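Local coordinates for PAC2 family protein (Mycobacterium tuberculosis, PDB 2WAM), which is of unknown function but belongs to the PAC2 family and represents a gene family that has been duplicated in actinobacteria, at residues 95-100 with 132-137; 70-75 with 145-150; 187-192 with 301-306; 179-184 with 238-243; 138-143 with 266-271. All blocks are in the same frame, centred on the assembly; numbering follows the deposited sequence.

Contact 1: residues 95-100 with 132-137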
# COMPACT_ATOMS: atom_id res chain seq x y z
N THR A 95 27.92 -5.84 18.79
CA THR A 95 26.51 -5.58 18.48
C THR A 95 26.26 -5.42 16.99
O THR A 95 26.92 -4.62 16.33
CB THR A 95 26.03 -4.30 19.16
OG1 THR A 95 26.05 -4.46 20.58
CG2 THR A 95 24.62 -3.97 18.72
N GLU A 96 25.29 -6.16 16.47
CA GLU A 96 24.86 -6.01 15.08
C GLU A 96 23.38 -5.68 15.02
O GLU A 96 22.56 -6.26 15.73
CB GLU A 96 25.10 -7.29 14.29
CG GLU A 96 26.42 -7.36 13.55
CD GLU A 96 26.51 -8.61 12.69
OE1 GLU A 96 27.31 -9.51 13.02
OE2 GLU A 96 25.76 -8.71 11.69
N LEU A 97 23.01 -4.75 14.14
CA LEU A 97 21.60 -4.46 13.91
C LEU A 97 20.92 -5.59 13.12
O LEU A 97 21.45 -6.08 12.12
CB LEU A 97 21.45 -3.14 13.17
CG LEU A 97 20.03 -2.63 12.97
CD1 LEU A 97 19.44 -2.17 14.30
CD2 LEU A 97 20.07 -1.49 12.00
N VAL A 98 19.76 -6.01 13.60
CA VAL A 98 19.00 -7.02 12.89
C VAL A 98 17.79 -6.38 12.23
O VAL A 98 17.49 -6.66 11.08
CB VAL A 98 18.58 -8.18 13.82
CG1 VAL A 98 17.56 -9.11 13.10
CG2 VAL A 98 19.81 -8.93 14.30
N ALA A 99 17.10 -5.51 12.97
CA ALA A 99 15.93 -4.81 12.44
C ALA A 99 15.74 -3.42 13.06
O ALA A 99 15.79 -3.26 14.29
CB ALA A 99 14.67 -5.66 12.61
N SER A 100 15.53 -2.41 12.22
CA SER A 100 15.15 -1.08 12.70
C SER A 100 13.65 -0.97 12.61
O SER A 100 13.08 -1.10 11.53
CB SER A 100 15.73 0.04 11.83
OG SER A 100 17.07 -0.23 11.47
N SER A 132 14.94 -0.72 18.09
CA SER A 132 15.73 -1.66 17.29
C SER A 132 15.84 -3.08 17.85
O SER A 132 15.77 -3.31 19.06
CB SER A 132 17.12 -1.08 17.02
OG SER A 132 17.04 0.04 16.16
N LEU A 133 16.00 -4.05 16.95
CA LEU A 133 16.32 -5.41 17.35
C LEU A 133 17.79 -5.67 17.02
O LEU A 133 18.17 -5.65 15.85
CB LEU A 133 15.43 -6.41 16.61
CG LEU A 133 15.67 -7.89 16.95
CD1 LEU A 133 15.51 -8.14 18.43
CD2 LEU A 133 14.75 -8.77 16.17
N TYR A 134 18.60 -5.90 18.05
CA TYR A 134 20.03 -6.19 17.89
C TYR A 134 20.41 -7.66 18.10
O TYR A 134 19.78 -8.38 18.87
CB TYR A 134 20.86 -5.37 18.88
CG TYR A 134 20.71 -3.88 18.73
CD1 TYR A 134 19.86 -3.16 19.54
CD2 TYR A 134 21.44 -3.19 17.77
CE1 TYR A 134 19.72 -1.80 19.41
CE2 TYR A 134 21.31 -1.83 17.63
CZ TYR A 134 20.45 -1.14 18.46
OH TYR A 134 20.31 0.23 18.33
N ALA A 135 21.47 -8.09 17.41
CA ALA A 135 22.16 -9.35 17.71
C ALA A 135 23.46 -9.04 18.42
O ALA A 135 24.25 -8.24 17.95
CB ALA A 135 22.43 -10.13 16.45
N LEU A 136 23.68 -9.68 19.56
CA LEU A 136 24.90 -9.50 20.33
C LEU A 136 25.57 -10.85 20.58
O LEU A 136 24.99 -11.90 20.32
CB LEU A 136 24.59 -8.82 21.68
CG LEU A 136 24.04 -7.39 21.70
CD1 LEU A 136 22.58 -7.38 21.33
CD2 LEU A 136 24.22 -6.75 23.09
N ARG A 137 26.79 -10.82 21.10
CA ARG A 137 27.46 -12.02 21.57
C ARG A 137 28.03 -11.77 22.95
O ARG A 137 28.64 -10.73 23.19
CB ARG A 137 28.57 -12.46 20.62
CG ARG A 137 28.20 -12.41 19.15
CD ARG A 137 29.35 -12.84 18.28
NE ARG A 137 29.31 -14.28 18.06
CZ ARG A 137 30.38 -15.05 17.94
NH1 ARG A 137 31.59 -14.51 18.04
NH2 ARG A 137 30.24 -16.35 17.74

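Contact 2: residues 70-75 with 145-150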
# COMPACT_ATOMS: atom_id res chain seq x y z
N HIS A 70 14.10 -7.99 25.99
CA HIS A 70 13.44 -6.74 25.62
C HIS A 70 13.52 -5.68 26.71
O HIS A 70 13.22 -5.93 27.89
CB HIS A 70 11.99 -6.93 25.09
CG HIS A 70 11.09 -7.74 26.00
ND1 HIS A 70 10.01 -7.19 26.65
CD2 HIS A 70 11.09 -9.05 26.32
CE1 HIS A 70 9.39 -8.13 27.34
NE2 HIS A 70 10.02 -9.27 27.16
N ALA A 71 13.93 -4.48 26.29
CA ALA A 71 14.14 -3.36 27.20
C ALA A 71 13.59 -2.07 26.60
O ALA A 71 14.25 -1.44 25.78
CB ALA A 71 15.62 -3.20 27.52
N LEU A 72 12.39 -1.68 27.03
CA LEU A 72 11.70 -0.54 26.45
C LEU A 72 11.44 0.59 27.46
O LEU A 72 11.04 0.35 28.60
CB LEU A 72 10.39 -0.99 25.77
CG LEU A 72 10.51 -2.12 24.73
CD1 LEU A 72 9.16 -2.53 24.19
CD2 LEU A 72 11.44 -1.71 23.59
N GLU A 73 11.68 1.82 27.03
CA GLU A 73 11.55 2.98 27.90
C GLU A 73 10.28 3.74 27.60
O GLU A 73 9.88 3.86 26.44
CB GLU A 73 12.73 3.93 27.70
CG GLU A 73 14.05 3.23 27.49
CD GLU A 73 15.11 4.17 26.96
OE1 GLU A 73 14.97 5.40 27.17
OE2 GLU A 73 16.06 3.68 26.32
N GLY A 74 9.65 4.29 28.64
CA GLY A 74 8.42 5.04 28.47
C GLY A 74 7.28 4.56 29.35
O GLY A 74 6.30 5.28 29.54
N PHE A 75 7.41 3.36 29.89
CA PHE A 75 6.41 2.80 30.78
C PHE A 75 6.70 3.18 32.23
O PHE A 75 6.06 4.05 32.80
CB PHE A 75 6.35 1.28 30.64
CG PHE A 75 5.39 0.61 31.60
CD1 PHE A 75 5.77 -0.54 32.27
CD2 PHE A 75 4.13 1.13 31.83
CE1 PHE A 75 4.90 -1.15 33.15
CE2 PHE A 75 3.26 0.53 32.71
CZ PHE A 75 3.64 -0.61 33.37
N LEU A 145 19.63 -12.01 21.29
CA LEU A 145 18.95 -10.85 20.74
C LEU A 145 18.57 -9.82 21.81
O LEU A 145 18.28 -10.17 22.96
CB LEU A 145 17.71 -11.28 19.95
CG LEU A 145 17.98 -12.14 18.71
CD1 LEU A 145 16.68 -12.61 18.08
CD2 LEU A 145 18.82 -11.35 17.72
N LEU A 146 18.60 -8.56 21.42
CA LEU A 146 18.20 -7.47 22.30
C LEU A 146 17.24 -6.58 21.55
O LEU A 146 17.59 -6.04 20.52
CB LEU A 146 19.40 -6.63 22.74
CG LEU A 146 19.05 -5.34 23.52
CD1 LEU A 146 18.33 -5.65 24.84
CD2 LEU A 146 20.26 -4.47 23.78
N LEU A 147 16.02 -6.45 22.07
CA LEU A 147 15.05 -5.47 21.58
C LEU A 147 15.05 -4.25 22.50
O LEU A 147 14.72 -4.38 23.68
CB LEU A 147 13.65 -6.10 21.54
CG LEU A 147 12.50 -5.16 21.15
CD1 LEU A 147 12.59 -4.75 19.68
CD2 LEU A 147 11.18 -5.80 21.46
N ALA A 148 15.40 -3.08 21.98
CA ALA A 148 15.55 -1.89 22.83
C ALA A 148 15.19 -0.59 22.14
O ALA A 148 15.11 -0.52 20.92
CB ALA A 148 16.98 -1.80 23.42
N GLY A 149 14.97 0.45 22.95
CA GLY A 149 14.52 1.74 22.47
C GLY A 149 13.27 2.22 23.20
O GLY A 149 12.98 1.77 24.31
N LEU A 150 12.53 3.14 22.57
CA LEU A 150 11.31 3.69 23.16
C LEU A 150 10.14 2.73 23.06
O LEU A 150 9.92 2.14 22.01
CB LEU A 150 10.91 5.00 22.47
CG LEU A 150 11.99 6.07 22.40
CD1 LEU A 150 11.38 7.43 22.13
CD2 LEU A 150 12.76 6.11 23.69
O HOH W 1 16.33 0.85 25.98

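Contact 3: residues 187-192 with 301-306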
# COMPACT_ATOMS: atom_id res chain seq x y z
N HIS A 187 18.16 2.71 49.54
CA HIS A 187 19.27 2.37 48.66
C HIS A 187 20.36 1.62 49.42
O HIS A 187 21.35 1.18 48.84
CB HIS A 187 19.86 3.64 48.03
CG HIS A 187 20.66 4.47 48.98
ND1 HIS A 187 20.10 5.45 49.77
CD2 HIS A 187 21.99 4.45 49.27
CE1 HIS A 187 21.05 6.00 50.51
NE2 HIS A 187 22.20 5.42 50.23
N THR A 188 20.16 1.47 50.73
CA THR A 188 21.17 0.89 51.62
C THR A 188 20.89 -0.57 51.96
O THR A 188 21.55 -1.15 52.83
CB THR A 188 21.25 1.65 52.95
OG1 THR A 188 19.93 1.84 53.46
CG2 THR A 188 21.94 2.99 52.77
N ARG A 189 19.93 -1.16 51.27
CA ARG A 189 19.62 -2.57 51.46
C ARG A 189 19.61 -3.29 50.13
O ARG A 189 19.42 -2.67 49.09
CB ARG A 189 18.27 -2.71 52.14
CG ARG A 189 18.24 -2.09 53.52
CD ARG A 189 19.14 -2.82 54.48
NE ARG A 189 18.91 -2.37 55.85
CZ ARG A 189 19.60 -1.42 56.46
NH1 ARG A 189 20.60 -0.81 55.84
NH2 ARG A 189 19.30 -1.09 57.71
N PRO A 190 19.81 -4.61 50.16
CA PRO A 190 19.88 -5.41 48.93
C PRO A 190 18.73 -5.10 47.97
O PRO A 190 17.58 -4.93 48.38
CB PRO A 190 19.77 -6.85 49.44
CG PRO A 190 20.33 -6.79 50.81
CD PRO A 190 19.93 -5.45 51.36
N ILE A 191 19.06 -5.01 46.68
CA ILE A 191 18.07 -4.70 45.68
C ILE A 191 17.14 -5.89 45.47
O ILE A 191 17.59 -7.00 45.22
CB ILE A 191 18.73 -4.34 44.35
CG1 ILE A 191 19.35 -2.94 44.44
CG2 ILE A 191 17.71 -4.42 43.20
CD1 ILE A 191 20.11 -2.55 43.19
N THR A 192 15.84 -5.66 45.60
CA THR A 192 14.87 -6.72 45.43
C THR A 192 14.20 -6.60 44.08
O THR A 192 14.41 -5.62 43.37
CB THR A 192 13.81 -6.74 46.56
OG1 THR A 192 13.25 -5.43 46.73
CG2 THR A 192 14.44 -7.17 47.88
N ALA A 301 14.17 5.42 58.43
CA ALA A 301 12.83 4.87 58.56
C ALA A 301 12.59 3.71 57.59
O ALA A 301 12.05 2.67 57.98
CB ALA A 301 11.79 5.96 58.35
N LEU A 302 12.99 3.90 56.33
CA LEU A 302 12.84 2.85 55.32
C LEU A 302 13.65 1.60 55.69
O LEU A 302 13.15 0.48 55.58
CB LEU A 302 13.29 3.36 53.94
CG LEU A 302 12.37 4.29 53.16
CD1 LEU A 302 13.16 4.96 52.03
CD2 LEU A 302 11.17 3.53 52.62
N GLU A 303 14.89 1.80 56.11
CA GLU A 303 15.72 0.67 56.51
C GLU A 303 14.98 -0.16 57.56
O GLU A 303 15.01 -1.39 57.54
CB GLU A 303 17.06 1.16 57.05
CG GLU A 303 17.84 2.03 56.08
CD GLU A 303 19.15 2.49 56.66
OE1 GLU A 303 19.26 2.58 57.90
OE2 GLU A 303 20.08 2.77 55.88
N ARG A 304 14.32 0.53 58.48
CA ARG A 304 13.56 -0.15 59.52
C ARG A 304 12.46 -1.03 58.93
O ARG A 304 12.43 -2.23 59.18
CB ARG A 304 13.00 0.86 60.54
CG ARG A 304 14.04 1.28 61.58
CD ARG A 304 13.51 2.31 62.57
NE ARG A 304 13.98 3.67 62.30
CZ ARG A 304 13.18 4.73 62.17
NH1 ARG A 304 11.86 4.60 62.30
NH2 ARG A 304 13.70 5.93 61.93
N GLN A 305 11.58 -0.43 58.12
CA GLN A 305 10.51 -1.18 57.46
C GLN A 305 11.05 -2.39 56.70
O GLN A 305 10.48 -3.48 56.76
CB GLN A 305 9.75 -0.29 56.49
CG GLN A 305 9.00 0.86 57.12
CD GLN A 305 8.20 1.66 56.11
OE1 GLN A 305 8.69 1.98 55.02
NE2 GLN A 305 6.95 1.97 56.46
N TYR A 306 12.14 -2.17 55.98
CA TYR A 306 12.71 -3.20 55.11
C TYR A 306 13.23 -4.39 55.91
O TYR A 306 12.95 -5.53 55.56
CB TYR A 306 13.82 -2.60 54.23
CG TYR A 306 14.50 -3.58 53.31
CD1 TYR A 306 13.99 -3.87 52.05
CD2 TYR A 306 15.68 -4.22 53.69
CE1 TYR A 306 14.62 -4.77 51.20
CE2 TYR A 306 16.32 -5.12 52.85
CZ TYR A 306 15.79 -5.39 51.60
OH TYR A 306 16.43 -6.29 50.76

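Contact 4: residues 179-184 with 238-243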
# COMPACT_ATOMS: atom_id res chain seq x y z
N GLY A 179 12.04 -4.61 33.63
CA GLY A 179 11.17 -3.61 34.22
C GLY A 179 11.73 -2.94 35.46
O GLY A 179 12.67 -3.44 36.11
N THR A 180 11.17 -1.79 35.79
CA THR A 180 11.43 -1.12 37.06
C THR A 180 10.10 -0.72 37.67
O THR A 180 9.08 -0.61 36.98
CB THR A 180 12.21 0.21 36.89
OG1 THR A 180 11.32 1.23 36.41
CG2 THR A 180 13.40 0.07 35.96
N VAL A 181 10.12 -0.48 38.98
CA VAL A 181 9.00 0.12 39.68
C VAL A 181 9.60 0.80 40.91
O VAL A 181 10.51 0.26 41.53
CB VAL A 181 7.92 -0.93 40.06
CG1 VAL A 181 8.51 -2.03 40.93
CG2 VAL A 181 6.74 -0.27 40.76
N PRO A 182 9.12 2.01 41.23
CA PRO A 182 9.59 2.66 42.46
C PRO A 182 8.92 2.01 43.65
O PRO A 182 7.75 1.68 43.55
CB PRO A 182 9.11 4.11 42.31
CG PRO A 182 8.64 4.24 40.87
CD PRO A 182 8.23 2.87 40.44
N MET A 183 9.65 1.79 44.74
CA MET A 183 9.08 1.20 45.95
C MET A 183 9.66 1.88 47.17
O MET A 183 10.74 2.48 47.12
CB MET A 183 9.37 -0.31 46.01
CG MET A 183 8.79 -1.10 44.86
SD MET A 183 7.00 -1.31 44.96
CE MET A 183 6.88 -2.50 46.29
N ALA A 184 8.93 1.79 48.28
CA ALA A 184 9.43 2.29 49.54
C ALA A 184 10.53 1.35 50.08
O ALA A 184 10.26 0.48 50.90
CB ALA A 184 8.30 2.41 50.53
N THR A 238 11.15 -7.26 37.28
CA THR A 238 10.84 -5.88 37.60
C THR A 238 11.62 -5.52 38.85
O THR A 238 11.32 -5.99 39.95
CB THR A 238 9.35 -5.70 37.82
OG1 THR A 238 8.65 -6.15 36.66
CG2 THR A 238 9.04 -4.24 38.09
N VAL A 239 12.64 -4.69 38.68
CA VAL A 239 13.54 -4.34 39.76
C VAL A 239 12.96 -3.19 40.61
O VAL A 239 12.23 -2.33 40.10
CB VAL A 239 14.97 -4.03 39.22
CG1 VAL A 239 14.95 -2.91 38.15
CG2 VAL A 239 15.92 -3.69 40.34
N HIS A 240 13.24 -3.21 41.91
CA HIS A 240 12.71 -2.19 42.82
C HIS A 240 13.70 -1.06 43.07
O HIS A 240 14.81 -1.28 43.54
CB HIS A 240 12.28 -2.81 44.14
CG HIS A 240 11.21 -3.84 43.99
ND1 HIS A 240 11.26 -5.07 44.62
CD2 HIS A 240 10.06 -3.84 43.28
CE1 HIS A 240 10.19 -5.77 44.30
NE2 HIS A 240 9.44 -5.05 43.49
N VAL A 241 13.29 0.16 42.75
CA VAL A 241 14.13 1.34 42.94
C VAL A 241 13.56 2.22 44.06
O VAL A 241 12.36 2.50 44.08
CB VAL A 241 14.21 2.20 41.65
CG1 VAL A 241 15.12 3.40 41.87
CG2 VAL A 241 14.69 1.37 40.47
N PRO A 242 14.43 2.64 44.99
CA PRO A 242 13.99 3.56 46.04
C PRO A 242 13.24 4.74 45.42
O PRO A 242 13.77 5.34 44.48
CB PRO A 242 15.32 4.03 46.65
CG PRO A 242 16.24 2.90 46.44
CD PRO A 242 15.85 2.28 45.13
N HIS A 243 12.04 5.06 45.91
CA HIS A 243 11.24 6.09 45.25
C HIS A 243 11.93 7.45 45.21
O HIS A 243 11.66 8.26 44.33
CB HIS A 243 9.82 6.21 45.83
CG HIS A 243 9.79 6.56 47.28
ND1 HIS A 243 9.38 5.68 48.26
CD2 HIS A 243 10.12 7.71 47.92
CE1 HIS A 243 9.46 6.26 49.44
NE2 HIS A 243 9.91 7.49 49.27

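Contact 5: residues 138-143 with 266-271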
# COMPACT_ATOMS: atom_id res chain seq x y z
N ASP A 138 27.84 -12.72 23.85
CA ASP A 138 28.37 -12.60 25.20
C ASP A 138 29.87 -12.92 25.25
O ASP A 138 30.49 -13.16 24.21
CB ASP A 138 27.59 -13.48 26.18
CG ASP A 138 27.91 -14.95 26.04
OD1 ASP A 138 27.33 -15.74 26.82
OD2 ASP A 138 28.74 -15.32 25.17
N SER A 139 30.44 -12.93 26.45
CA SER A 139 31.89 -12.96 26.58
C SER A 139 32.55 -14.24 26.05
O SER A 139 33.76 -14.29 25.89
CB SER A 139 32.32 -12.67 28.01
OG SER A 139 31.85 -11.40 28.43
N ILE A 140 31.75 -15.27 25.77
CA ILE A 140 32.26 -16.50 25.17
C ILE A 140 31.69 -16.75 23.78
O ILE A 140 31.84 -17.84 23.21
CB ILE A 140 31.99 -17.74 26.05
CG1 ILE A 140 30.49 -18.03 26.14
CG2 ILE A 140 32.58 -17.57 27.44
CD1 ILE A 140 30.19 -19.29 26.88
N GLY A 141 31.00 -15.75 23.23
CA GLY A 141 30.51 -15.84 21.87
C GLY A 141 29.12 -16.42 21.66
O GLY A 141 28.71 -16.64 20.52
N THR A 142 28.38 -16.69 22.74
CA THR A 142 26.99 -17.11 22.59
C THR A 142 26.15 -15.96 22.07
O THR A 142 26.09 -14.90 22.70
CB THR A 142 26.38 -17.49 23.92
OG1 THR A 142 27.26 -18.36 24.64
CG2 THR A 142 25.06 -18.18 23.68
N PRO A 143 25.48 -16.17 20.92
CA PRO A 143 24.62 -15.12 20.33
C PRO A 143 23.34 -14.93 21.12
O PRO A 143 22.81 -15.89 21.68
CB PRO A 143 24.28 -15.68 18.93
CG PRO A 143 25.30 -16.77 18.69
CD PRO A 143 25.61 -17.34 20.04
N SER A 266 21.68 -17.92 30.72
CA SER A 266 22.95 -18.64 30.58
C SER A 266 23.94 -17.81 29.76
O SER A 266 24.60 -18.30 28.84
CB SER A 266 22.72 -20.01 29.94
OG SER A 266 22.17 -20.91 30.88
N LEU A 267 24.00 -16.52 30.08
CA LEU A 267 24.87 -15.61 29.37
C LEU A 267 25.99 -15.16 30.29
O LEU A 267 25.82 -15.06 31.52
CB LEU A 267 24.09 -14.41 28.86
CG LEU A 267 23.09 -14.67 27.72
CD1 LEU A 267 22.48 -13.37 27.27
CD2 LEU A 267 23.77 -15.37 26.56
N GLN A 268 27.15 -14.92 29.70
CA GLN A 268 28.25 -14.31 30.41
C GLN A 268 28.31 -12.85 30.00
O GLN A 268 28.67 -12.52 28.87
CB GLN A 268 29.56 -15.05 30.13
CG GLN A 268 29.53 -16.49 30.58
CD GLN A 268 30.91 -17.07 30.83
OE1 GLN A 268 31.89 -16.34 30.97
NE2 GLN A 268 30.98 -18.39 30.89
N LEU A 269 27.93 -11.97 30.93
CA LEU A 269 27.84 -10.55 30.63
C LEU A 269 28.92 -9.78 31.38
O LEU A 269 29.02 -9.90 32.60
CB LEU A 269 26.43 -10.05 30.95
CG LEU A 269 25.27 -10.77 30.24
CD1 LEU A 269 23.89 -10.26 30.70
CD2 LEU A 269 25.40 -10.63 28.73
N PRO A 270 29.74 -9.00 30.65
CA PRO A 270 30.83 -8.23 31.27
C PRO A 270 30.31 -6.97 31.94
O PRO A 270 30.11 -5.97 31.27
CB PRO A 270 31.73 -7.86 30.09
CG PRO A 270 30.82 -7.86 28.90
CD PRO A 270 29.73 -8.86 29.18
N LEU A 271 30.12 -7.02 33.25
CA LEU A 271 29.40 -5.98 33.96
C LEU A 271 30.30 -5.03 34.74
O LEU A 271 29.81 -4.11 35.38
CB LEU A 271 28.37 -6.59 34.91
CG LEU A 271 27.26 -7.42 34.24
CD1 LEU A 271 26.15 -7.71 35.22
CD2 LEU A 271 26.73 -6.70 33.01
O HOH W 2 26.88 -18.34 27.27

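Contact 1: residues 95-100 with 132-137
Val98 and Ala99 both donate their backbone N-H to one acceptor, Leu133 O, with Val98 N at 2.8 Å and Ala99 N at 3.1 Å. This is a classic beta bulge in an antiparallel pair. The N-H of Ala99 meets the oxygen on a lone pair in the carbonyl plane, while that of Val98 arrives nearly in line with the C=O bond. Leu133 N bonds back to Ala99 O within the bulge, and regular pairing resumes with Ala135 N to Glu96 O at 2.7 Å. At the bulge the Val98 side chain points toward strand 132-137. With CG1 anti to its own nitrogen (chi1 170°), Val98 spreads its branches, CG1 near Leu133 CD2 and CG2 on Ala135 CB at 3.6 Å. On the opposite face the Tyr134 ring is approached obliquely by Thr95 CG2 and by Leu97 CD1, the latter 3.8 Å from CE2. Second-shell bonds fix the polar ends, from Tyr134 OH to Glu130 and from Thr95 OG1 to Leu93 O. Strand 49-51 pairs with 94-101 on its other side, and strand 143-148 with 131-137; Leu166 of helix 156-169 packs on Ala99 and Leu133, helix 81-92 on Tyr134 and Leu136.

Contact 2: residues 70-75 with 145-150
Ala71 and Leu147 sit in a parallel pair of strands within the mixed sheet, close to the centre of the chain and with helices packed on both faces. The axes of strands 70-73 and 145-148 pass 4.7 Å apart and diverge by just 12°. Ala71 N donates to Leu147 O at 2.7 Å, and two residues on Glu73 N takes up Gly149 O at 3.0 Å. Between them the return bond from Gly149 N to Ala71 O is weak, stretched to 3.5 Å where the chain turns a corner at Gly149, whose positive phi of 127° suits a residue without a side chain. On one face His70 CB lies 3.9 Å from Leu147 CD2, while a chi1 of 52° sends the imidazole toward helix 219-229, where ND1 bonds Ser220 OG. Leu72 CD2 settles on the same face beside Leu147 CG. On the other face Ala71 and Ala148 meet helix 81-92, and the extended Glu73 crosses Leu150, its OE1 4.2 Å from Leu150 CD2. Just past the strand, Gly74 O accepts from Arg110 of the second subunit. One water donates to Ala71 O and, at 2.9 Å, to Glu73 OE2, and also accepts weakly from Gly149 N; it thus supplements the poor backbone bond and ties the carboxylate to the strand end.

Contact 3: residues 187-192 with 301-306
Arg189 and Glu303 mark the nearest backbone approach here, their CA atoms 7.2 Å apart, as the irregular loop 187-192 passes the long helix 293-315. At this spacing the loop-on-helix contact is made by side chains. Glu303 and Tyr306 lie about one helical turn apart, and Arg189 reaches across both. Arg189 CB lies over a face of the Tyr306 ring as a CH-pi contact, although its approach to the ring carbon CE2 is modelled too close to be trusted. Beyond CG the chain bends at chi2 (-66°), which brings a face of the guanidinium against Glu303 CB, with guanidinium and tyrosine planes 72° apart. NH1 donates to Thr188 O at 3.2 Å; the oxygen lies in the guanidinium plane, although the donor stands well above the plane of that carbonyl. Toward Glu303 the same NH1 forms only a long salt bridge, 3.6 Å from OE2, an attraction of charges without a directed N-H. The stronger charge partner is Asp307, which engages NH2.

Glu303 OE2 also accepts from Thr188 OG1 at 2.6 Å, on the anti side of the carboxylate. His187 anchors the start of the loop through bonds to Tyr244 and Asp286. Farther along, Pro190 CD packs 3.9 Å from Tyr306 CE2. Thr192 closes the phenol end: OG1 bonds His240 ND1, while CG2 comes up to the ring edge, 3.6 Å from Tyr306 OH.

Contact 4: residues 179-184 with 238-243
The imidazole of His240 meets Val181 CG1 at its edge, in the ring plane near CD2, while the carbonyl O of Thr238 lies over one face, displaced toward the rim. Met183 comes obliquely, its CG near CD2 and its SD 4.9 Å from the His240 ring centroid, a loose Met-aromatic contact. The His243 ring has Ala184 CA at its edge, 3.6 Å from ND1. These groups decorate a parallel strand pair, 174-183 with 234-242, in the mixed sheet. The backbone bonds alternate between the strands: Val239 N to Gly179 O at 2.9 Å, Val181 N to Val239 O, Val241 N to Val181 O at 3.0 Å, and Met183 N to Val241 O. Pro182 and Pro242 fall between the bonding positions, so their missing N-H groups leave the ladder uninterrupted. Beside His240, Thr238 turns CG2 anti to its backbone nitrogen and onto Val181 CG1 at 3.6 Å, and Phe335 of helix 333-343 lies over both residues. The reverse face, with Thr180 CG2 4.0 Å from Val239 CG1, carries Val239 and Val241 against helix 251-265. Thr180 OG1 is bonded to Ala78 N. As the strands give way to loop, the ladder finishes on a weak bond, His243 N to Met183 O at 3.1 Å, bent to 134° at the hydrogen.

Contact 5: residues 138-143 with 266-271
Ser139 and Gln268, their CA atoms 5.5 Å apart, join two loops: Asp138 to Gly141 forms the type I beta turn of the hairpin between strands 131-137 and 143-148, while the loop 266-271 links helix 251-265 to helix 272-289. Gln268 is held by two bonds. Its N donates to Asp138 OD1 at 3.0 Å with the hydrogen nearly in line (174°), and its O accepts from Ser139 N at 3.0 Å. The other oxygen of Asp138 braces its own turn: a chi1 of 75° folds the carboxylate back over it, and OD2 receives Ile140 N, closing an Asx turn, and Thr142 N at 2.8 Å, from opposite faces of the carboxylate plane. Around this polar core, Ile140 CG2 lies 3.8 Å from Gln268 OE1, the two side chains crossing at about a right angle. Leu267 CD2 touches Asp138 OD1 and, less closely, Thr142 CG2. Ser139 OG rests against Pro270 CD, and Pro270 O in turn accepts from His88 of helix 81-92. A single water completes the junction, donating to Asp138 OD1 at 2.7 Å and to Ser266 O at 2.8 Å while accepting from Thr142 OG1.

Overall arrangement
Contacts 1, 2 and 4 are strand pairings of one mixed sheet. Contacts 1 and 2, centres 12 Å apart, touch because strands 131-137 and 143-148 are neighbours; contact 4 lies about 17 Å from contact 2 between centres, strands 67-73 and 174-183 being adjacent. Contact 5 joins the 131-137/143-148 hairpin turn to the loop between helices 251-265 and 272-289. Contact 3, across the chain's centre from contact 1 and about 37 Å away between centres, adjoins contact 4 through Ile191 on Val239 and Leu302 on Ala184. Contact 1 nests inside contact 2 and contact 4 inside contact 5; contact 3 crosses 4 and 5, and 2 crosses 5, these alternating segments interlocking sheet, helices and late helix 293-315.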